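Local structure of type III Pentaketide Synthase (Neurospora crassa, 3EUO) at residues A[3-8]-A[222-227]; A[145-150]-A[372-377]; A[206-211]-A[334-339]. The protein probably acts as an acyltransferase of the chalcone/stilbene synthase family, assembling pentaketide products as a type III polyketide synthase. All blocks are in the same frame, centred on the assembly; numbering follows the deposited sequence.

Interaction 1. Residues A[3-8]-A[222-227]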
ATOM      1  N   LEU A   3     -21.072  -3.422 -11.188  1.00 15.54           N
ATOM      2  CA  LEU A   3     -19.802  -2.697 -11.192  1.00 15.77           C
ATOM      3  C   LEU A   3     -19.509  -2.201 -12.597  1.00 15.79           C
ATOM      4  O   LEU A   3     -19.502  -2.995 -13.548  1.00 15.98           O
ATOM      5  CB  LEU A   3     -18.660  -3.600 -10.710  1.00 15.80           C
ATOM      6  CG  LEU A   3     -18.786  -4.188  -9.307  1.00 16.23           C
ATOM      7  CD1 LEU A   3     -17.707  -5.223  -9.051  1.00 16.44           C
ATOM      8  CD2 LEU A   3     -18.746  -3.081  -8.250  1.00 16.97           C
ATOM      9  N   SER A   4     -19.275  -0.899 -12.733  1.00 15.51           N
ATOM     10  CA  SER A   4     -19.007  -0.319 -14.040  1.00 15.78           C
ATOM     11  C   SER A   4     -17.931   0.757 -13.972  1.00 15.18           C
ATOM     12  O   SER A   4     -17.847   1.509 -12.990  1.00 14.82           O
ATOM     13  CB  SER A   4     -20.288   0.248 -14.659  1.00 15.91           C
ATOM     14  OG  SER A   4     -20.741   1.386 -13.945  1.00 20.00           O
ATOM     15  N   ILE A   5     -17.113   0.809 -15.022  1.00 14.71           N
ATOM     16  CA  ILE A   5     -16.133   1.880 -15.207  1.00 14.34           C
ATOM     17  C   ILE A   5     -16.835   3.008 -15.950  1.00 14.12           C
ATOM     18  O   ILE A   5     -17.201   2.858 -17.115  1.00 14.33           O
ATOM     19  CB  ILE A   5     -14.885   1.387 -15.988  1.00 14.22           C
ATOM     20  CG1 ILE A   5     -14.114   0.339 -15.167  1.00 14.38           C
ATOM     21  CG2 ILE A   5     -13.978   2.566 -16.367  1.00 14.12           C
ATOM     22  CD1 ILE A   5     -12.990  -0.391 -15.942  1.00 14.30           C
ATOM     23  N   THR A   6     -17.024   4.132 -15.264  1.00 14.60           N
ATOM     24  CA  THR A   6     -17.837   5.234 -15.790  1.00 14.78           C
ATOM     25  C   THR A   6     -17.004   6.394 -16.337  1.00 14.93           C
ATOM     26  O   THR A   6     -17.532   7.301 -16.986  1.00 15.04           O
ATOM     27  CB  THR A   6     -18.821   5.755 -14.747  1.00 14.88           C
ATOM     28  OG1 THR A   6     -18.109   6.082 -13.551  1.00 15.22           O
ATOM     29  CG2 THR A   6     -19.874   4.703 -14.429  1.00 14.80           C
ATOM     30  N   GLY A   7     -15.701   6.357 -16.081  1.00 14.61           N
ATOM     31  CA  GLY A   7     -14.785   7.327 -16.675  1.00 14.33           C
ATOM     32  C   GLY A   7     -13.367   6.801 -16.668  1.00 14.40           C
ATOM     33  O   GLY A   7     -13.018   5.969 -15.830  1.00 14.43           O
ATOM     34  N   LEU A   8     -12.560   7.276 -17.614  1.00 14.26           N
ATOM     35  CA  LEU A   8     -11.133   6.969 -17.654  1.00 13.96           C
ATOM     36  C   LEU A   8     -10.394   8.242 -18.012  1.00 14.00           C
ATOM     37  O   LEU A   8     -10.906   9.071 -18.776  1.00 14.36           O
ATOM     38  CB  LEU A   8     -10.809   5.885 -18.696  1.00 13.90           C
ATOM     39  CG  LEU A   8     -11.496   4.520 -18.635  1.00 13.64           C
ATOM     40  CD1 LEU A   8     -12.778   4.504 -19.482  1.00 16.02           C
ATOM     41  CD2 LEU A   8     -10.536   3.430 -19.113  1.00 13.85           C
ATOM     42  N   ALA A 222     -22.000   3.993 -19.127  1.00 26.32           N
ATOM     43  CA  ALA A 222     -20.719   3.540 -18.609  1.00 24.62           C
ATOM     44  C   ALA A 222     -19.871   3.148 -19.805  1.00 23.46           C
ATOM     45  O   ALA A 222     -20.392   2.975 -20.908  1.00 22.90           O
ATOM     46  CB  ALA A 222     -20.900   2.365 -17.669  1.00 24.52           C
ATOM     47  N   ILE A 223     -18.563   3.033 -19.596  1.00 22.02           N
ATOM     48  CA  ILE A 223     -17.659   2.649 -20.673  1.00 20.52           C
ATOM     49  C   ILE A 223     -17.497   1.132 -20.690  1.00 19.84           C
ATOM     50  O   ILE A 223     -17.646   0.497 -21.735  1.00 19.38           O
ATOM     51  CB  ILE A 223     -16.288   3.368 -20.579  1.00 20.83           C
ATOM     52  CG1 ILE A 223     -16.465   4.881 -20.684  1.00 21.23           C
ATOM     53  CG2 ILE A 223     -15.382   2.942 -21.707  1.00 20.04           C
ATOM     54  CD1 ILE A 223     -16.458   5.575 -19.387  1.00 24.19           C
ATOM     55  N   TYR A 224     -17.207   0.559 -19.522  1.00 18.72           N
ATOM     56  CA  TYR A 224     -17.082  -0.887 -19.367  1.00 17.85           C
ATOM     57  C   TYR A 224     -17.853  -1.313 -18.134  1.00 17.81           C
ATOM     58  O   TYR A 224     -17.919  -0.561 -17.161  1.00 18.24           O
ATOM     59  CB  TYR A 224     -15.623  -1.304 -19.152  1.00 17.31           C
ATOM     60  CG  TYR A 224     -14.647  -0.943 -20.249  1.00 16.52           C
ATOM     61  CD1 TYR A 224     -14.565  -1.707 -21.420  1.00 16.21           C
ATOM     62  CD2 TYR A 224     -13.776   0.132 -20.102  1.00 15.48           C
ATOM     63  CE1 TYR A 224     -13.656  -1.387 -22.427  1.00 16.46           C
ATOM     64  CE2 TYR A 224     -12.854   0.457 -21.105  1.00 16.43           C
ATOM     65  CZ  TYR A 224     -12.802  -0.311 -22.262  1.00 16.10           C
ATOM     66  OH  TYR A 224     -11.892   0.010 -23.250  1.00 16.14           O
ATOM     67  N   ASP A 225     -18.431  -2.508 -18.179  1.00 17.49           N
ATOM     68  CA  ASP A 225     -18.909  -3.180 -16.971  1.00 17.35           C
ATOM     69  C   ASP A 225     -17.845  -4.182 -16.523  1.00 16.73           C
ATOM     70  O   ASP A 225     -17.268  -4.888 -17.351  1.00 16.72           O
ATOM     71  CB  ASP A 225     -20.226  -3.905 -17.238  1.00 17.91           C
ATOM     72  CG  ASP A 225     -21.342  -2.964 -17.640  1.00 20.42           C
ATOM     73  OD1 ASP A 225     -21.610  -1.997 -16.896  1.00 23.87           O
ATOM     74  OD2 ASP A 225     -21.955  -3.194 -18.700  1.00 23.79           O
ATOM     75  N   LEU A 226     -17.565  -4.230 -15.222  1.00 16.26           N
ATOM     76  CA  LEU A 226     -16.577  -5.174 -14.698  1.00 15.75           C
ATOM     77  C   LEU A 226     -17.307  -6.436 -14.239  1.00 15.82           C
ATOM     78  O   LEU A 226     -18.103  -6.387 -13.307  1.00 16.10           O
ATOM     79  CB  LEU A 226     -15.765  -4.543 -13.558  1.00 15.46           C
ATOM     80  CG  LEU A 226     -14.744  -5.408 -12.810  1.00 15.22           C
ATOM     81  CD1 LEU A 226     -13.746  -6.088 -13.749  1.00 13.40           C
ATOM     82  CD2 LEU A 226     -14.016  -4.568 -11.758  1.00 15.16           C
ATOM     83  N   LEU A 227     -17.039  -7.559 -14.904  1.00 15.74           N
ATOM     84  CA  LEU A 227     -17.826  -8.775 -14.678  1.00 15.81           C
ATOM     85  C   LEU A 227     -17.163  -9.776 -13.749  1.00 15.63           C
ATOM     86  O   LEU A 227     -17.836 -10.520 -13.036  1.00 15.16           O
ATOM     87  CB  LEU A 227     -18.162  -9.459 -16.007  1.00 15.98           C
ATOM     88  CG  LEU A 227     -18.941  -8.632 -17.038  1.00 17.42           C
ATOM     89  CD1 LEU A 227     -19.194  -9.461 -18.295  1.00 18.23           C
ATOM     90  CD2 LEU A 227     -20.244  -8.094 -16.466  1.00 17.79           C
TER
HETATM   91  O   HOH W   1     -20.801  -5.855 -13.053  1.00 17.94           O
HETATM   92  O   HOH W   2     -22.379  -3.926 -14.419  1.00 33.59           O
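An antiparallel strand pair interrupted by a classic beta bulge joins residues 3-8 to residues 222-227 within the mixed sheet of this thiolase-like fold. Ile-223 and Tyr-224 together face Ile-5, whose carbonyl oxygen is shared between two amides. Ile-223 N meets Ile-5 O at 2.8 Å, nearly along the C=O axis, whereas the bond from Tyr-224 N is longer and weak. In return, Ile-5 N donates to Tyr-224 O at 2.7 Å, within the carbonyl plane. On the far side of the non-hydrogen-bonded pair Ser-4/Asp-225, Leu-226 N reaches Leu-3 O from above the carbonyl plane, 41° out of it.

Close packing is found at the bulge. Leu-8 and Ile-223 cross obliquely, with Leu-8 CD1 3.8 Å from Ile-223 CG2, and Leu-8 CD2 comes to the edge of the Tyr-224 ring near its plane. Tyr-224 hydrogen-bonds through its OH to Leu-339 O, which fixes the far end of the ring. At the other end of the pair, Leu-3 and Leu-226 meet CB to CB and both press on Ala-154 of helix 145-162.

The face bearing Ser-4 and Asp-225 is looser and hydrated. Asp-225 OD1 lies 3.4 Å from Ser-4 CB, but its charge is met by a salt bridge to Arg-379. A water lies between Leu-3 O and this same OD1, the latter link weak. A second water accepts from Leu-3 N and lies within hydrogen-bonding distance of Leu-226 O. Ala-222, partly exposed, sets its CB 3.7 Å from Ser-4 CB.

Crowding is sharpest where the bulge pushes Ile-223 against the partner backbone: its chi2 of 99° lies away from a staggered value, and Ile-223 CD1 sits only 3.1 Å from Thr-6 O.

Interaction 2. Residues A[145-150]-A[372-377]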
ATOM      1  N   GLY A 145      -0.041  -3.388 -10.733  1.00 11.85           N
ATOM      2  CA  GLY A 145      -0.738  -2.493  -9.802  1.00 11.87           C
ATOM      3  C   GLY A 145      -2.062  -1.938 -10.279  1.00 11.70           C
ATOM      4  O   GLY A 145      -2.991  -1.748  -9.479  1.00 12.52           O
ATOM      5  N   GLY A 146      -2.149  -1.671 -11.579  1.00 11.58           N
ATOM      6  CA  GLY A 146      -3.356  -1.105 -12.185  1.00 10.95           C
ATOM      7  C   GLY A 146      -4.516  -2.067 -12.034  1.00 11.21           C
ATOM      8  O   GLY A 146      -5.559  -1.716 -11.479  1.00 10.52           O
ATOM      9  N   LEU A 147      -4.329  -3.295 -12.509  1.00 11.43           N
ATOM     10  CA  LEU A 147      -5.374  -4.307 -12.351  1.00 11.84           C
ATOM     11  C   LEU A 147      -5.593  -4.728 -10.892  1.00 11.98           C
ATOM     12  O   LEU A 147      -6.724  -5.047 -10.497  1.00 11.91           O
ATOM     13  CB  LEU A 147      -5.117  -5.516 -13.258  1.00 12.16           C
ATOM     14  CG  LEU A 147      -5.317  -5.262 -14.759  1.00 12.70           C
ATOM     15  CD1 LEU A 147      -5.221  -6.565 -15.546  1.00 12.88           C
ATOM     16  CD2 LEU A 147      -6.641  -4.530 -15.054  1.00 14.04           C
ATOM     17  N   ALA A 148      -4.531  -4.728 -10.084  1.00 11.87           N
ATOM     18  CA  ALA A 148      -4.689  -5.022  -8.655  1.00 11.98           C
ATOM     19  C   ALA A 148      -5.543  -3.957  -7.960  1.00 11.95           C
ATOM     20  O   ALA A 148      -6.411  -4.280  -7.137  1.00 11.68           O
ATOM     21  CB  ALA A 148      -3.328  -5.168  -7.956  1.00 11.83           C
ATOM     22  N   ALA A 149      -5.296  -2.692  -8.296  1.00 11.68           N
ATOM     23  CA  ALA A 149      -6.088  -1.595  -7.753  1.00 12.01           C
ATOM     24  C   ALA A 149      -7.545  -1.708  -8.195  1.00 12.09           C
ATOM     25  O   ALA A 149      -8.451  -1.499  -7.394  1.00 12.04           O
ATOM     26  CB  ALA A 149      -5.491  -0.245  -8.169  1.00 12.17           C
ATOM     27  N   LEU A 150      -7.761  -2.059  -9.464  1.00 11.96           N
ATOM     28  CA  LEU A 150      -9.115  -2.236  -9.978  1.00 12.12           C
ATOM     29  C   LEU A 150      -9.893  -3.327  -9.222  1.00 12.03           C
ATOM     30  O   LEU A 150     -11.054  -3.127  -8.871  1.00 11.90           O
ATOM     31  CB  LEU A 150      -9.107  -2.540 -11.486  1.00 12.39           C
ATOM     32  CG  LEU A 150     -10.480  -2.568 -12.167  1.00 12.84           C
ATOM     33  CD1 LEU A 150     -11.155  -1.190 -12.163  1.00 12.21           C
ATOM     34  CD2 LEU A 150     -10.360  -3.117 -13.582  1.00 12.14           C
ATOM     35  N   GLU A 372      -2.699 -10.906 -12.895  1.00 14.38           N
ATOM     36  CA  GLU A 372      -4.014 -10.303 -12.748  1.00 14.60           C
ATOM     37  C   GLU A 372      -4.755 -10.401 -14.076  1.00 14.55           C
ATOM     38  O   GLU A 372      -4.194 -10.078 -15.120  1.00 14.59           O
ATOM     39  CB  GLU A 372      -3.897  -8.822 -12.360  1.00 15.07           C
ATOM     40  CG  GLU A 372      -3.211  -8.550 -11.019  1.00 15.03           C
ATOM     41  CD  GLU A 372      -4.095  -8.810  -9.792  1.00 16.71           C
ATOM     42  OE1 GLU A 372      -5.332  -8.926  -9.915  1.00 18.32           O
ATOM     43  OE2 GLU A 372      -3.537  -8.882  -8.684  1.00 15.82           O
ATOM     44  N   MET A 373      -5.998 -10.867 -14.031  1.00 14.68           N
ATOM     45  CA  MET A 373      -6.882 -10.807 -15.198  1.00 15.08           C
ATOM     46  C   MET A 373      -8.235 -10.256 -14.789  1.00 15.13           C
ATOM     47  O   MET A 373      -8.677 -10.457 -13.659  1.00 15.31           O
ATOM     48  CB  MET A 373      -7.083 -12.185 -15.847  1.00 15.18           C
ATOM     49  CG  MET A 373      -6.013 -12.615 -16.814  1.00 17.14           C
ATOM     50  SD  MET A 373      -6.505 -14.000 -17.908  1.00 16.26           S
ATOM     51  CE  MET A 373      -4.880 -14.478 -18.461  1.00 17.92           C
ATOM     52  N   CYS A 374      -8.893  -9.571 -15.718  1.00 15.19           N
ATOM     53  CA  CYS A 374     -10.267  -9.141 -15.514  1.00 15.17           C
ATOM     54  C   CYS A 374     -11.071  -9.330 -16.794  1.00 15.18           C
ATOM     55  O   CYS A 374     -10.512  -9.354 -17.900  1.00 14.96           O
ATOM     56  CB  CYS A 374     -10.320  -7.683 -15.045  1.00 15.06           C
ATOM     57  SG  CYS A 374      -9.756  -6.470 -16.249  1.00 17.08           S
ATOM     58  N   MET A 375     -12.380  -9.493 -16.633  1.00 14.73           N
ATOM     59  CA  MET A 375     -13.284  -9.521 -17.771  1.00 14.93           C
ATOM     60  C   MET A 375     -14.158  -8.276 -17.748  1.00 15.21           C
ATOM     61  O   MET A 375     -14.863  -8.026 -16.766  1.00 14.89           O
ATOM     62  CB  MET A 375     -14.164 -10.775 -17.743  1.00 14.72           C
ATOM     63  CG  MET A 375     -15.096 -10.898 -18.959  1.00 15.24           C
ATOM     64  SD  MET A 375     -14.274 -11.225 -20.539  1.00  9.35           S
ATOM     65  CE  MET A 375     -13.990 -12.984 -20.351  1.00 15.62           C
ATOM     66  N   LEU A 376     -14.105  -7.510 -18.835  1.00 15.77           N
ATOM     67  CA  LEU A 376     -14.924  -6.318 -18.997  1.00 16.61           C
ATOM     68  C   LEU A 376     -15.929  -6.524 -20.115  1.00 17.52           C
ATOM     69  O   LEU A 376     -15.644  -7.211 -21.100  1.00 17.76           O
ATOM     70  CB  LEU A 376     -14.061  -5.096 -19.319  1.00 16.83           C
ATOM     71  CG  LEU A 376     -12.926  -4.768 -18.345  1.00 16.87           C
ATOM     72  CD1 LEU A 376     -11.983  -3.736 -18.944  1.00 17.94           C
ATOM     73  CD2 LEU A 376     -13.486  -4.279 -17.020  1.00 18.17           C
ATOM     74  N   LYS A 377     -17.109  -5.943 -19.941  1.00 18.17           N
ATOM     75  CA  LYS A 377     -18.086  -5.861 -21.014  1.00 19.46           C
ATOM     76  C   LYS A 377     -18.058  -4.422 -21.505  1.00 19.69           C
ATOM     77  O   LYS A 377     -18.219  -3.484 -20.725  1.00 19.92           O
ATOM     78  CB  LYS A 377     -19.487  -6.269 -20.531  1.00 19.43           C
ATOM     79  CG  LYS A 377     -20.547  -6.324 -21.638  1.00 20.33           C
ATOM     80  CD  LYS A 377     -21.870  -6.872 -21.113  1.00 20.88           C
ATOM     81  CE  LYS A 377     -22.921  -6.970 -22.222  1.00 23.54           C
ATOM     82  NZ  LYS A 377     -23.593  -5.665 -22.465  1.00 25.16           N
TER
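The carboxylate of Glu-372 is the flat side-chain group of this contact, which contains no aromatic ring. It lies alongside Ala-148, with OE2 of Glu-372 3.8 Å from Ala-148 CB and its CD close to the alanine CA. The chain gets there by bending at chi2 (-77°), which folds the acid along the helix. Nearer the backbone, the side chains of Leu-147 and Glu-372 run alongside one another but head opposite ways, CB to CB at 3.6 Å.

Buried as it is, the carboxylate pairs through OE2 with Arg-151, so it is probably ionised. An alanine here would lack the carboxylate and would probably leave Arg-151 without this counter-charge in the interior.

Further along the strand, a chi1 of 66° sets Cys-374 SG between the two backbone branches, where it faces the leucines. Leu-147 CD2 touches the sulfur at 3.9 Å, and Leu-150 CD2 packs more loosely on it. No hydrogen bond links the two segments.

The segments cross at 55°, so the start of helix 145-162, just after the oxidised Cys-143, lies against strand 370-378, which is flanked in the sheet by strands 224-233 and 359-366.

Interaction 3. Residues A[206-211]-A[334-339]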
ATOM      1  N   SER A 206      -2.605   7.324 -14.848  1.00 12.87           N
ATOM      2  CA  SER A 206      -3.878   6.961 -15.440  1.00 13.24           C
ATOM      3  C   SER A 206      -4.864   6.648 -14.337  1.00 12.97           C
ATOM      4  O   SER A 206      -4.474   6.219 -13.253  1.00 12.34           O
ATOM      5  CB  SER A 206      -3.723   5.761 -16.363  1.00 13.00           C
ATOM      6  OG  SER A 206      -3.206   4.651 -15.660  1.00 13.83           O
ATOM      7  N   ALA A 207      -6.143   6.872 -14.616  1.00 13.22           N
ATOM      8  CA  ALA A 207      -7.180   6.687 -13.608  1.00 13.03           C
ATOM      9  C   ALA A 207      -8.474   6.203 -14.228  1.00 13.34           C
ATOM     10  O   ALA A 207      -8.750   6.468 -15.400  1.00 13.37           O
ATOM     11  CB  ALA A 207      -7.413   7.991 -12.846  1.00 13.37           C
ATOM     12  N   VAL A 208      -9.244   5.460 -13.438  1.00 13.56           N
ATOM     13  CA  VAL A 208     -10.621   5.132 -13.782  1.00 13.35           C
ATOM     14  C   VAL A 208     -11.524   5.421 -12.589  1.00 13.61           C
ATOM     15  O   VAL A 208     -11.071   5.465 -11.441  1.00 13.08           O
ATOM     16  CB  VAL A 208     -10.819   3.658 -14.259  1.00 13.54           C
ATOM     17  CG1 VAL A 208      -9.923   3.346 -15.468  1.00 13.00           C
ATOM     18  CG2 VAL A 208     -10.578   2.659 -13.125  1.00 13.36           C
ATOM     19  N   ILE A 209     -12.803   5.643 -12.874  1.00 13.59           N
ATOM     20  CA  ILE A 209     -13.817   5.663 -11.837  1.00 13.85           C
ATOM     21  C   ILE A 209     -14.551   4.335 -11.890  1.00 13.88           C
ATOM     22  O   ILE A 209     -15.063   3.956 -12.948  1.00 14.14           O
ATOM     23  CB  ILE A 209     -14.839   6.803 -12.039  1.00 13.92           C
ATOM     24  CG1 ILE A 209     -14.124   8.167 -12.069  1.00 14.37           C
ATOM     25  CG2 ILE A 209     -15.927   6.710 -10.969  1.00 14.38           C
ATOM     26  CD1 ILE A 209     -13.336   8.498 -10.781  1.00 14.30           C
ATOM     27  N   LEU A 210     -14.552   3.614 -10.771  1.00 14.07           N
ATOM     28  CA  LEU A 210     -15.365   2.402 -10.646  1.00 14.59           C
ATOM     29  C   LEU A 210     -16.553   2.699  -9.750  1.00 15.03           C
ATOM     30  O   LEU A 210     -16.383   3.111  -8.595  1.00 15.56           O
ATOM     31  CB  LEU A 210     -14.566   1.227 -10.076  1.00 14.37           C
ATOM     32  CG  LEU A 210     -15.247  -0.150 -10.159  1.00 14.61           C
ATOM     33  CD1 LEU A 210     -15.380  -0.632 -11.617  1.00 14.60           C
ATOM     34  CD2 LEU A 210     -14.491  -1.183  -9.332  1.00 14.52           C
ATOM     35  N   SER A 211     -17.750   2.492 -10.292  1.00 15.40           N
ATOM     36  CA  SER A 211     -18.993   2.715  -9.558  1.00 15.94           C
ATOM     37  C   SER A 211     -19.685   1.396  -9.251  1.00 16.11           C
ATOM     38  O   SER A 211     -19.590   0.449 -10.038  1.00 16.24           O
ATOM     39  CB  SER A 211     -19.935   3.595 -10.392  1.00 16.27           C
ATOM     40  OG  SER A 211     -21.192   3.741  -9.743  1.00 18.11           O
ATOM     41  N   THR A 334       0.086   1.745 -17.144  1.00 12.96           N
ATOM     42  CA  THR A 334      -0.105   1.439 -18.560  1.00 13.73           C
ATOM     43  C   THR A 334      -1.464   0.816 -18.861  1.00 13.41           C
ATOM     44  O   THR A 334      -2.058   1.105 -19.904  1.00 13.34           O
ATOM     45  CB  THR A 334       0.991   0.506 -19.115  1.00 14.14           C
ATOM     46  OG1 THR A 334       2.273   0.955 -18.670  1.00 15.26           O
ATOM     47  CG2 THR A 334       0.967   0.508 -20.643  1.00 14.93           C
ATOM     48  N   ILE A 335      -1.947  -0.038 -17.965  1.00 13.36           N
ATOM     49  CA  ILE A 335      -3.160  -0.800 -18.262  1.00 13.10           C
ATOM     50  C   ILE A 335      -4.386   0.089 -18.458  1.00 13.05           C
ATOM     51  O   ILE A 335      -5.175  -0.158 -19.375  1.00 12.78           O
ATOM     52  CB  ILE A 335      -3.427  -1.986 -17.277  1.00 13.37           C
ATOM     53  CG1 ILE A 335      -4.534  -2.914 -17.808  1.00 13.90           C
ATOM     54  CG2 ILE A 335      -3.774  -1.490 -15.876  1.00 12.63           C
ATOM     55  CD1 ILE A 335      -4.290  -3.456 -19.216  1.00 13.86           C
ATOM     56  N   PHE A 336      -4.547   1.124 -17.627  1.00 13.17           N
ATOM     57  CA  PHE A 336      -5.694   2.025 -17.810  1.00 13.21           C
ATOM     58  C   PHE A 336      -5.523   2.856 -19.080  1.00 13.44           C
ATOM     59  O   PHE A 336      -6.509   3.225 -19.727  1.00 13.51           O
ATOM     60  CB  PHE A 336      -5.935   2.933 -16.590  1.00 13.62           C
ATOM     61  CG  PHE A 336      -6.282   2.194 -15.306  1.00 12.84           C
ATOM     62  CD1 PHE A 336      -6.808   0.908 -15.323  1.00 14.68           C
ATOM     63  CD2 PHE A 336      -6.111   2.830 -14.071  1.00 13.79           C
ATOM     64  CE1 PHE A 336      -7.124   0.239 -14.132  1.00 14.32           C
ATOM     65  CE2 PHE A 336      -6.429   2.182 -12.882  1.00 14.27           C
ATOM     66  CZ  PHE A 336      -6.937   0.884 -12.908  1.00 14.68           C
ATOM     67  N   SER A 337      -4.269   3.137 -19.431  1.00 13.58           N
ATOM     68  CA  SER A 337      -3.939   3.815 -20.678  1.00 13.86           C
ATOM     69  C   SER A 337      -4.363   2.967 -21.879  1.00 13.87           C
ATOM     70  O   SER A 337      -4.952   3.488 -22.830  1.00 13.36           O
ATOM     71  CB  SER A 337      -2.443   4.133 -20.736  1.00 14.51           C
ATOM     72  OG  SER A 337      -2.133   4.895 -21.882  1.00 16.15           O
ATOM     73  N   VAL A 338      -4.071   1.667 -21.812  1.00 13.97           N
ATOM     74  CA  VAL A 338      -4.556   0.690 -22.800  1.00 14.11           C
ATOM     75  C   VAL A 338      -6.098   0.660 -22.894  1.00 14.63           C
ATOM     76  O   VAL A 338      -6.659   0.763 -23.991  1.00 14.93           O
ATOM     77  CB  VAL A 338      -3.973  -0.721 -22.525  1.00 14.02           C
ATOM     78  CG1 VAL A 338      -4.606  -1.774 -23.439  1.00 13.74           C
ATOM     79  CG2 VAL A 338      -2.443  -0.709 -22.687  1.00 14.39           C
ATOM     80  N   LEU A 339      -6.779   0.552 -21.752  1.00 14.89           N
ATOM     81  CA  LEU A 339      -8.248   0.544 -21.744  1.00 14.97           C
ATOM     82  C   LEU A 339      -8.881   1.840 -22.269  1.00 15.18           C
ATOM     83  O   LEU A 339      -9.936   1.804 -22.935  1.00 15.10           O
ATOM     84  CB  LEU A 339      -8.789   0.206 -20.353  1.00 14.99           C
ATOM     85  CG  LEU A 339      -8.591  -1.241 -19.906  1.00 15.88           C
ATOM     86  CD1 LEU A 339      -8.884  -1.330 -18.427  1.00 16.22           C
ATOM     87  CD2 LEU A 339      -9.492  -2.192 -20.696  1.00 16.97           C
TER
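In this thiolase-like fold, helix 334-342 packs on strand 204-211 of the mixed sheet, the two short segments crossing at 64°. Thr-334, which opens the helical segment, points away from the strand and hydrogen-bonds through OG1 to Ser-331 O. The end of the Ile-335 side chain turns off from the strand, to lean on Leu-147 of helix 145-162.

Phe-336 carries the contact. Its CG stands anti to the carbonyl carbon (chi1 -63°), which carries the ring over the side chain of Val-208, the two meeting at about a right angle. Val-208 CG1 covers one ring face in a CH-pi contact, 4.0 Å from the centroid of Phe-336 and displaced toward the rim. CG2 of the same valine reaches the far end of the ring, 4.1 Å from Phe-336 CZ. Ser-206 O lies at the ring edge, in plane. Beside the root of the aromatic side chain, Ser-206 OG approaches Phe-336 CB to 3.4 Å. That hydroxyl is hydrogen-bonded to Ala-333 O, just before the helical segment, so the serine clasps the strand to the start of the helix while its methylene packs on Phe-336. Beyond the ring, Gly-146 O comes within 3.3 Å of Phe-336 CZ.

Ser-337 brings its backbone N to 4.1 Å from Ser-206 CB, and its OG hydrogen-bonds with Tyr-12 OH. Leu-339 also points its CB toward the strand, yet makes no contact with it and packs instead on strand 370-378, beyond two intervening strands of the sheet, with Leu-339 CD2 3.4 Å from Leu-376 CD1.

The three contacts cluster tightly, their centres about 9 to 11 Å apart, and all reach the same mixed sheet. Strands 204-211, 4-11, 224-233 and 370-378 are consecutive in it, so interaction 1 supplies the middle two, interaction 3 the first and interaction 2 the last. Along the chain the segments run 3-8, 145-150, 206-211, 222-227, 334-339, 372-377: interaction 3 is nested within the loop closed by interaction 2, and interaction 1 crosses both. Helices 145-162 and 334-342 touch each other through Gly-146 and Ile-335. Interactions 2 and 3 each join the N-terminal to the C-terminal family region within one buried core.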